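Local atomic coordinates of alpha-L-rhamnosidase (Klebsiella oxytoca, PDB entry 4XHC), a protein that hydrolyses terminal non-reducing alpha-L-rhamnosidic bonds, releasing rhamnose, as a two-domain glycoside hydrolase of family GH78 that binds rhamnose in its active-site pocket. Residues L328-T331 and A332-Q335; L379-A382 and I383-A386; A487-K490 and A491-A495. One frame throughout, in Å; residues are numbered along the deposited sequence.

Contact 1: L328-T331 and A332-Q335; sequences LWPT and ARRQ
The indole of W329 carries the beta-methylene of R333 on one face, with CB 4.0 Å from the centroid of the six-membered ring. This CH-pi contact joins residues four apart on helix 322-340, part of the mainly helical six-hairpin (alpha/alpha) barrel of GH78 enzymes. The methyl of A332 comes to the same ring obliquely, CB lying 4.1 Å from CE3. The R333 guanidinium does not lie flat on the indole; the two planes are 72° apart, and it is CA of P330 that sits over the guanidinium, towards its rim. With CG of R333 anti to the backbone N (chi1 179°) and a bend at chi3, the chain runs past the indole rim towards E390. One carboxylate oxygen of E390 takes both a salt bridge from R333 NH1 and a hydrogen bond from W329 NE1, which should help fix the rotation of both groups.

P330 has no N-H to give, and the helix kinks here, yet its carbonyl still accepts from R334 N. Further on, the Q335 amide folds back along T331, while its OE1 turns to S305 and V284. T331 O is gripped twice, from opposite faces of its carbonyl plane: by Q335 N at 3.2 Å and by Q335 NE2 at 3.0 Å, the acceptor lying in the plane of the side-chain amide.

Contact 2: L379-A382 and I383-A386; sequences LQRA and IWLA
Q380 and W384, one helical turn apart, set their flat groups almost parallel: the glutamine amide and the indole differ by 14°, with the amide nitrogen NE2 over the ring face. The aliphatic part of Q380 shares that face. Its CG lies 4.0 Å from the centroid of the six-membered ring, close to the ring normal, which makes a CH-pi contact, while NE2 hovers near the pyrrole side, 3.6 Å from W384 NE1. The torsions explain the overlap. Q380 leaves the helix with CG anti to the backbone N (chi1 -179°) and then bends at chi2, whereas W384 turns its indole back over the preceding turn.

R381 meets the same indole in quite another attitude. The two side chains run alongside each other and point the same way, but the guanidinium stands steeply to the ring, at 74°. Contact falls at the far corner of the benzene ring, where R381 NE is 3.6 Å from CZ3, and the rim of the six-membered ring looks onto a face of the guanidinium. The charged end is engaged by Y377, whose carbonyl takes a hydrogen bond from NH1 and whose ring makes a cation-pi contact.

Beneath these groups run i to i+4 backbone bonds: A386 N reaches A382 O at 2.8 Å, and Q380 O, itself under the indole face, accepts from W384 N and also weakly from I383 N. L379 and I383 turn to helix 391-412, and A382 and L385 meet V309 of helix 302-319. The arrangement, with a tryptophan laid over the glutamine four residues earlier and flanked by the arginine three earlier, and small or aliphatic residues packed against neighbouring helices, fits a helix of the six-hairpin (alpha/alpha) barrel.

Contact 3: A487-K490 and A491-A495; sequences AQIK and AYWGA
A491 sits one turn above A487 on helix 482-498; its N-H gives a hydrogen bond of 3.0 Å to A487 O, and its methyl carbon CB lies beside the same oxygen, 3.4 Å away. In the same way Y492 N bonds to Q488 O.

The side chain of I489 meets that of W493. Branch CG2 of the isoleucine approaches CE3 of the indole at 4.3 Å, and the main-chain oxygen of I489 lies in the indole plane at the ring edge, 3.7 Å from CE3. W493 has CG anti to its own carbonyl carbon (chi1 -77°), which brings the benzene edge of the indole back along the I489 backbone. On one face of that indole lies CD2 of Y492, offset towards the rim. I489 O also receives two weak bonds, from W493 N at 3.0 Å and from G494 N at 3.5 Å, a sharing between the fourth and fifth residues on that is consistent with a local widening of the helix.

Helix 482-498 belongs to the mainly helical six-hairpin domain, and I489 and W493 face helices 214-230 and 534-540 there. NE1 of W493 is bonded to S531 O and the OH of Y492 to F508 O; the Y492 side chain is about 12 Å from the bound rhamnose.

K490 leaves from the same turn. Its chain, extended beyond CG, carries NZ to a salt bridge with D213, while at its backbone end K490 O meets the alpha carbon of G494 in a CA-H...O contact of 3.1 Å.

Overall arrangement
All three contacts belong to the helical catalytic domain and come in series along the chain, on helices 322-340, 368-389 and 482-498. Contacts 1 and 2 are neighbours in space as well as in sequence, their centres 11 Å apart. W329 of contact 1 joins them directly: its CZ3 lies 3.7 Å from CB of L385, and its CH2 packs on A382 O and the A386 methyl. Residues 487-495 stand well away, about 18 Å from contact 2 and 26 Å from contact 1 between nearest atoms. Local side-chain packing along single helices thus recurs in widely separated parts of the barrel, and contact 3 lies nearest the chain centre.

Contact 1: L328-T331 and A332-Q335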
ATOM      1  N   LEU A 328      40.845  19.421   3.898  1.00 65.09           N
ATOM      2  CA  LEU A 328      39.872  19.683   2.851  1.00 63.41           C
ATOM      3  C   LEU A 328      40.166  20.910   1.987  1.00 62.18           C
ATOM      4  O   LEU A 328      39.435  21.167   1.026  1.00 60.64           O
ATOM      5  CB  LEU A 328      38.473  19.812   3.470  1.00 63.14           C
ATOM      6  CG  LEU A 328      37.916  18.527   4.098  1.00 63.14           C
ATOM      7  CD1 LEU A 328      36.471  18.726   4.527  1.00 61.49           C
ATOM      8  CD2 LEU A 328      38.022  17.350   3.139  1.00 63.51           C
ATOM      9  N   TRP A 329      41.213  21.663   2.320  1.00 62.76           N
ATOM     10  CA  TRP A 329      41.580  22.854   1.550  1.00 60.98           C
ATOM     11  C   TRP A 329      41.772  22.565   0.049  1.00 59.47           C
ATOM     12  O   TRP A 329      41.238  23.294  -0.780  1.00 58.43           O
ATOM     13  CB  TRP A 329      42.810  23.539   2.160  1.00 64.35           C
ATOM     14  CG  TRP A 329      43.564  24.437   1.214  1.00 65.94           C
ATOM     15  CD1 TRP A 329      44.845  24.273   0.781  1.00 67.70           C
ATOM     16  CD2 TRP A 329      43.075  25.631   0.589  1.00 64.71           C
ATOM     17  NE1 TRP A 329      45.183  25.288  -0.078  1.00 68.34           N
ATOM     18  CE2 TRP A 329      44.115  26.134  -0.212  1.00 66.15           C
ATOM     19  CE3 TRP A 329      41.856  26.316   0.623  1.00 63.59           C
ATOM     20  CZ2 TRP A 329      43.982  27.296  -0.966  1.00 66.16           C
ATOM     21  CZ3 TRP A 329      41.719  27.465  -0.133  1.00 63.83           C
ATOM     22  CH2 TRP A 329      42.779  27.945  -0.918  1.00 64.89           C
ATOM     23  N   PRO A 330      42.528  21.510  -0.308  1.00 60.06           N
ATOM     24  CA  PRO A 330      42.647  21.184  -1.735  1.00 58.97           C
ATOM     25  C   PRO A 330      41.318  21.038  -2.471  1.00 56.69           C
ATOM     26  O   PRO A 330      41.215  21.466  -3.616  1.00 56.64           O
ATOM     27  CB  PRO A 330      43.421  19.863  -1.726  1.00 61.20           C
ATOM     28  CG  PRO A 330      44.272  19.940  -0.498  1.00 62.40           C
ATOM     29  CD  PRO A 330      43.482  20.732   0.514  1.00 61.75           C
ATOM     30  N   THR A 331      40.307  20.452  -1.832  1.00 56.35           N
ATOM     31  CA  THR A 331      38.976  20.382  -2.442  1.00 54.63           C
ATOM     32  C   THR A 331      38.437  21.808  -2.702  1.00 54.43           C
ATOM     33  O   THR A 331      37.972  22.111  -3.805  1.00 52.91           O
ATOM     34  CB  THR A 331      37.971  19.555  -1.585  1.00 54.34           C
ATOM     35  OG1 THR A 331      38.380  18.186  -1.524  1.00 54.64           O
ATOM     36  CG2 THR A 331      36.573  19.574  -2.186  1.00 53.07           C
ATOM     37  N   ALA A 332      38.521  22.679  -1.694  1.00 55.57           N
ATOM     38  CA  ALA A 332      38.061  24.070  -1.815  1.00 54.42           C
ATOM     39  C   ALA A 332      38.789  24.795  -2.933  1.00 56.65           C
ATOM     40  O   ALA A 332      38.153  25.404  -3.796  1.00 57.74           O
ATOM     41  CB  ALA A 332      38.260  24.817  -0.510  1.00 54.77           C
ATOM     42  N   ARG A 333      40.119  24.718  -2.915  1.00 58.75           N
ATOM     43  CA  ARG A 333      40.951  25.347  -3.934  1.00 60.88           C
ATOM     44  C   ARG A 333      40.574  24.898  -5.343  1.00 62.37           C
ATOM     45  O   ARG A 333      40.564  25.705  -6.271  1.00 63.10           O
ATOM     46  CB  ARG A 333      42.430  25.039  -3.689  1.00 64.33           C
ATOM     47  CG  ARG A 333      43.380  25.631  -4.725  1.00 66.01           C
ATOM     48  CD  ARG A 333      44.794  25.148  -4.508  1.00 69.52           C
ATOM     49  NE  ARG A 333      44.890  23.708  -4.708  1.00 71.61           N
ATOM     50  CZ  ARG A 333      45.788  22.912  -4.129  1.00 75.73           C
ATOM     51  NH1 ARG A 333      46.700  23.386  -3.287  1.00 78.11           N
ATOM     52  NH2 ARG A 333      45.774  21.615  -4.390  1.00 77.54           N
ATOM     53  N   ARG A 334      40.280  23.611  -5.508  1.00 64.16           N
ATOM     54  CA  ARG A 334      39.938  23.065  -6.825  1.00 64.96           C
ATOM     55  C   ARG A 334      38.624  23.639  -7.359  1.00 60.98           C
ATOM     56  O   ARG A 334      38.462  23.801  -8.572  1.00 59.87           O
ATOM     57  CB  ARG A 334      39.861  21.538  -6.764  1.00 67.99           C
ATOM     58  CG  ARG A 334      39.751  20.854  -8.117  1.00 71.93           C
ATOM     59  CD  ARG A 334      41.106  20.439  -8.676  1.00 77.89           C
ATOM     60  NE  ARG A 334      40.942  19.869 -10.014  1.00 83.41           N
ATOM     61  CZ  ARG A 334      40.905  20.570 -11.151  1.00 87.66           C
ATOM     62  NH1 ARG A 334      41.055  21.893 -11.153  1.00 91.44           N
ATOM     63  NH2 ARG A 334      40.721  19.944 -12.309  1.00 89.21           N
ATOM     64  N   GLN A 335      37.689  23.951  -6.463  1.00 57.95           N
ATOM     65  CA  GLN A 335      36.419  24.537  -6.889  1.00 57.27           C
ATOM     66  C   GLN A 335      36.656  25.915  -7.504  1.00 58.28           C
ATOM     67  O   GLN A 335      35.998  26.295  -8.472  1.00 55.62           O
ATOM     68  CB  GLN A 335      35.420  24.643  -5.727  1.00 55.58           C
ATOM     69  CG  GLN A 335      35.107  23.339  -4.998  1.00 55.13           C
ATOM     70  CD  GLN A 335      34.962  22.133  -5.918  1.00 54.55           C
ATOM     71  OE1 GLN A 335      34.029  22.052  -6.709  1.00 53.88           O
ATOM     72  NE2 GLN A 335      35.868  21.175  -5.791  1.00 56.83           N
TER

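Contact 2: L379-A382 and I383-A386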
ATOM      1  N   LEU A 379      35.846  33.702  -3.836  1.00 53.37           N
ATOM      2  CA  LEU A 379      37.281  33.940  -3.995  1.00 54.06           C
ATOM      3  C   LEU A 379      37.861  34.650  -2.772  1.00 54.63           C
ATOM      4  O   LEU A 379      38.923  34.290  -2.289  1.00 55.91           O
ATOM      5  CB  LEU A 379      37.550  34.760  -5.246  1.00 53.98           C
ATOM      6  CG  LEU A 379      39.014  34.939  -5.604  1.00 57.06           C
ATOM      7  CD1 LEU A 379      39.704  33.600  -5.774  1.00 58.20           C
ATOM      8  CD2 LEU A 379      39.132  35.752  -6.879  1.00 59.25           C
ATOM      9  N   GLN A 380      37.150  35.647  -2.259  1.00 54.60           N
ATOM     10  CA  GLN A 380      37.571  36.356  -1.044  1.00 56.09           C
ATOM     11  C   GLN A 380      37.809  35.403   0.132  1.00 55.04           C
ATOM     12  O   GLN A 380      38.780  35.551   0.861  1.00 55.78           O
ATOM     13  CB  GLN A 380      36.522  37.416  -0.671  1.00 56.09           C
ATOM     14  CG  GLN A 380      36.818  38.258   0.570  1.00 57.24           C
ATOM     15  CD  GLN A 380      38.058  39.112   0.429  1.00 57.63           C
ATOM     16  OE1 GLN A 380      37.976  40.285   0.078  1.00 58.75           O
ATOM     17  NE2 GLN A 380      39.212  38.526   0.688  1.00 58.28           N
ATOM     18  N   ARG A 381      36.920  34.432   0.307  1.00 54.23           N
ATOM     19  CA  ARG A 381      37.077  33.451   1.378  1.00 55.42           C
ATOM     20  C   ARG A 381      38.198  32.472   1.068  1.00 55.36           C
ATOM     21  O   ARG A 381      38.888  32.023   1.980  1.00 57.66           O
ATOM     22  CB  ARG A 381      35.776  32.687   1.650  1.00 55.62           C
ATOM     23  CG  ARG A 381      34.827  33.391   2.608  1.00 56.42           C
ATOM     24  CD  ARG A 381      33.992  34.422   1.883  1.00 56.99           C
ATOM     25  NE  ARG A 381      33.339  35.353   2.798  1.00 59.56           N
ATOM     26  CZ  ARG A 381      32.854  36.541   2.439  1.00 59.62           C
ATOM     27  NH1 ARG A 381      32.926  36.963   1.182  1.00 59.49           N
ATOM     28  NH2 ARG A 381      32.293  37.321   3.344  1.00 59.85           N
ATOM     29  N   ALA A 382      38.376  32.133  -0.207  1.00 53.40           N
ATOM     30  CA  ALA A 382      39.521  31.316  -0.619  1.00 54.37           C
ATOM     31  C   ALA A 382      40.870  31.993  -0.288  1.00 56.83           C
ATOM     32  O   ALA A 382      41.852  31.320   0.006  1.00 57.03           O
ATOM     33  CB  ALA A 382      39.437  30.996  -2.104  1.00 53.64           C
ATOM     34  N   ILE A 383      40.907  33.320  -0.332  1.00 58.03           N
ATOM     35  CA  ILE A 383      42.105  34.067   0.038  1.00 61.23           C
ATOM     36  C   ILE A 383      42.357  33.933   1.532  1.00 62.93           C
ATOM     37  O   ILE A 383      43.489  33.695   1.957  1.00 65.08           O
ATOM     38  CB  ILE A 383      41.985  35.557  -0.333  1.00 62.24           C
ATOM     39  CG1 ILE A 383      42.017  35.713  -1.849  1.00 63.06           C
ATOM     40  CG2 ILE A 383      43.115  36.377   0.276  1.00 65.13           C
ATOM     41  CD1 ILE A 383      41.498  37.053  -2.326  1.00 63.50           C
ATOM     42  N   TRP A 384      41.308  34.085   2.333  1.00 61.51           N
ATOM     43  CA  TRP A 384      41.473  34.001   3.775  1.00 62.79           C
ATOM     44  C   TRP A 384      41.971  32.610   4.187  1.00 64.50           C
ATOM     45  O   TRP A 384      42.825  32.485   5.085  1.00 65.66           O
ATOM     46  CB  TRP A 384      40.176  34.388   4.498  1.00 60.96           C
ATOM     47  CG  TRP A 384      39.837  35.858   4.369  1.00 59.90           C
ATOM     48  CD1 TRP A 384      40.720  36.896   4.238  1.00 61.50           C
ATOM     49  CD2 TRP A 384      38.532  36.448   4.394  1.00 57.87           C
ATOM     50  NE1 TRP A 384      40.046  38.090   4.170  1.00 60.82           N
ATOM     51  CE2 TRP A 384      38.701  37.846   4.263  1.00 59.12           C
ATOM     52  CE3 TRP A 384      37.233  35.933   4.518  1.00 56.17           C
ATOM     53  CZ2 TRP A 384      37.618  38.737   4.246  1.00 57.96           C
ATOM     54  CZ3 TRP A 384      36.157  36.823   4.499  1.00 55.62           C
ATOM     55  CH2 TRP A 384      36.360  38.210   4.366  1.00 55.93           C
ATOM     56  N   LEU A 385      41.465  31.580   3.513  1.00 63.30           N
ATOM     57  CA  LEU A 385      41.924  30.213   3.752  1.00 65.49           C
ATOM     58  C   LEU A 385      43.354  30.024   3.251  1.00 67.56           C
ATOM     59  O   LEU A 385      44.186  29.419   3.933  1.00 68.66           O
ATOM     60  CB  LEU A 385      40.998  29.198   3.078  1.00 64.22           C
ATOM     61  CG  LEU A 385      39.619  28.996   3.712  1.00 63.75           C
ATOM     62  CD1 LEU A 385      38.730  28.173   2.794  1.00 61.97           C
ATOM     63  CD2 LEU A 385      39.728  28.325   5.073  1.00 65.67           C
ATOM     64  N   ALA A 386      43.637  30.543   2.059  1.00 67.80           N
ATOM     65  CA  ALA A 386      44.978  30.441   1.478  1.00 70.29           C
ATOM     66  C   ALA A 386      46.046  31.063   2.372  1.00 72.65           C
ATOM     67  O   ALA A 386      47.126  30.508   2.501  1.00 72.80           O
ATOM     68  CB  ALA A 386      45.015  31.073   0.093  1.00 69.65           C
TER

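Contact 3: A487-K490 and A491-A495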
ATOM      1  N   ALA A 487      12.960  45.428  10.002  1.00 56.70           N
ATOM      2  CA  ALA A 487      11.640  45.601   9.383  1.00 57.53           C
ATOM      3  C   ALA A 487      11.365  44.570   8.278  1.00 56.52           C
ATOM      4  O   ALA A 487      10.220  44.135   8.098  1.00 56.76           O
ATOM      5  CB  ALA A 487      11.495  47.012   8.835  1.00 58.65           C
ATOM      6  N   GLN A 488      12.417  44.181   7.562  1.00 55.39           N
ATOM      7  CA  GLN A 488      12.307  43.219   6.461  1.00 56.26           C
ATOM      8  C   GLN A 488      12.151  41.778   6.898  1.00 55.21           C
ATOM      9  O   GLN A 488      11.489  40.996   6.216  1.00 54.69           O
ATOM     10  CB  GLN A 488      13.521  43.322   5.529  1.00 57.03           C
ATOM     11  CG  GLN A 488      13.344  44.347   4.425  1.00 58.69           C
ATOM     12  CD  GLN A 488      12.162  44.025   3.544  1.00 58.44           C
ATOM     13  OE1 GLN A 488      11.428  44.927   3.146  1.00 61.24           O
ATOM     14  NE2 GLN A 488      11.962  42.734   3.248  1.00 56.41           N
ATOM     15  N   ILE A 489      12.789  41.416   8.005  1.00 54.81           N
ATOM     16  CA  ILE A 489      12.582  40.098   8.590  1.00 54.08           C
ATOM     17  C   ILE A 489      11.124  39.975   9.047  1.00 54.27           C
ATOM     18  O   ILE A 489      10.457  38.989   8.763  1.00 52.74           O
ATOM     19  CB  ILE A 489      13.551  39.847   9.763  1.00 55.18           C
ATOM     20  CG1 ILE A 489      14.964  39.641   9.221  1.00 53.83           C
ATOM     21  CG2 ILE A 489      13.114  38.634  10.583  1.00 55.22           C
ATOM     22  CD1 ILE A 489      16.050  39.791  10.257  1.00 54.85           C
ATOM     23  N   LYS A 490      10.636  41.007   9.724  1.00 55.57           N
ATOM     24  CA  LYS A 490       9.266  41.038  10.214  1.00 57.16           C
ATOM     25  C   LYS A 490       8.207  41.014   9.109  1.00 57.57           C
ATOM     26  O   LYS A 490       7.192  40.332   9.235  1.00 58.44           O
ATOM     27  CB  LYS A 490       9.047  42.284  11.061  1.00 59.40           C
ATOM     28  CG  LYS A 490       9.793  42.281  12.379  1.00 60.21           C
ATOM     29  CD  LYS A 490       9.457  43.536  13.160  1.00 62.19           C
ATOM     30  CE  LYS A 490       9.980  43.467  14.573  1.00 63.61           C
ATOM     31  NZ  LYS A 490       9.882  44.808  15.198  1.00 66.58           N
ATOM     32  N   ALA A 491       8.431  41.774   8.040  1.00 57.30           N
ATOM     33  CA  ALA A 491       7.455  41.866   6.954  1.00 56.52           C
ATOM     34  C   ALA A 491       7.329  40.547   6.196  1.00 54.48           C
ATOM     35  O   ALA A 491       6.223  40.106   5.893  1.00 57.05           O
ATOM     36  CB  ALA A 491       7.839  42.978   5.996  1.00 56.77           C
ATOM     37  N   TYR A 492       8.463  39.919   5.902  1.00 51.26           N
ATOM     38  CA  TYR A 492       8.491  38.698   5.098  1.00 49.28           C
ATOM     39  C   TYR A 492       8.223  37.431   5.928  1.00 48.74           C
ATOM     40  O   TYR A 492       7.199  36.785   5.746  1.00 49.09           O
ATOM     41  CB  TYR A 492       9.828  38.604   4.368  1.00 47.34           C
ATOM     42  CG  TYR A 492       9.955  37.464   3.386  1.00 45.55           C
ATOM     43  CD1 TYR A 492       9.266  37.468   2.189  1.00 44.46           C
ATOM     44  CD2 TYR A 492      10.810  36.395   3.646  1.00 45.34           C
ATOM     45  CE1 TYR A 492       9.400  36.428   1.287  1.00 43.26           C
ATOM     46  CE2 TYR A 492      10.953  35.352   2.748  1.00 43.65           C
ATOM     47  CZ  TYR A 492      10.246  35.370   1.573  1.00 42.49           C
ATOM     48  OH  TYR A 492      10.416  34.324   0.694  1.00 41.68           O
ATOM     49  N   TRP A 493       9.127  37.079   6.840  1.00 48.37           N
ATOM     50  CA  TRP A 493       8.937  35.885   7.675  1.00 47.87           C
ATOM     51  C   TRP A 493       7.755  36.019   8.642  1.00 48.44           C
ATOM     52  O   TRP A 493       7.090  35.033   8.942  1.00 48.46           O
ATOM     53  CB  TRP A 493      10.201  35.557   8.455  1.00 48.35           C
ATOM     54  CG  TRP A 493      11.284  34.895   7.642  1.00 47.82           C
ATOM     55  CD1 TRP A 493      11.478  33.565   7.486  1.00 47.64           C
ATOM     56  CD2 TRP A 493      12.332  35.538   6.916  1.00 48.75           C
ATOM     57  NE1 TRP A 493      12.567  33.331   6.696  1.00 46.03           N
ATOM     58  CE2 TRP A 493      13.118  34.527   6.341  1.00 47.24           C
ATOM     59  CE3 TRP A 493      12.688  36.875   6.703  1.00 51.65           C
ATOM     60  CZ2 TRP A 493      14.237  34.804   5.563  1.00 48.00           C
ATOM     61  CZ3 TRP A 493      13.797  37.154   5.920  1.00 51.11           C
ATOM     62  CH2 TRP A 493      14.554  36.121   5.355  1.00 50.07           C
ATOM     63  N   GLY A 494       7.484  37.231   9.119  1.00 48.72           N
ATOM     64  CA  GLY A 494       6.292  37.477   9.937  1.00 50.96           C
ATOM     65  C   GLY A 494       4.982  37.194   9.214  1.00 51.81           C
ATOM     66  O   GLY A 494       3.982  36.816   9.837  1.00 51.95           O
ATOM     67  N   ALA A 495       4.988  37.382   7.894  1.00 52.26           N
ATOM     68  CA  ALA A 495       3.827  37.060   7.055  1.00 52.73           C
ATOM     69  C   ALA A 495       3.532  35.565   7.067  1.00 52.41           C
ATOM     70  O   ALA A 495       2.374  35.168   7.174  1.00 54.70           O
ATOM     71  CB  ALA A 495       4.039  37.541   5.631  1.00 51.57           C
TER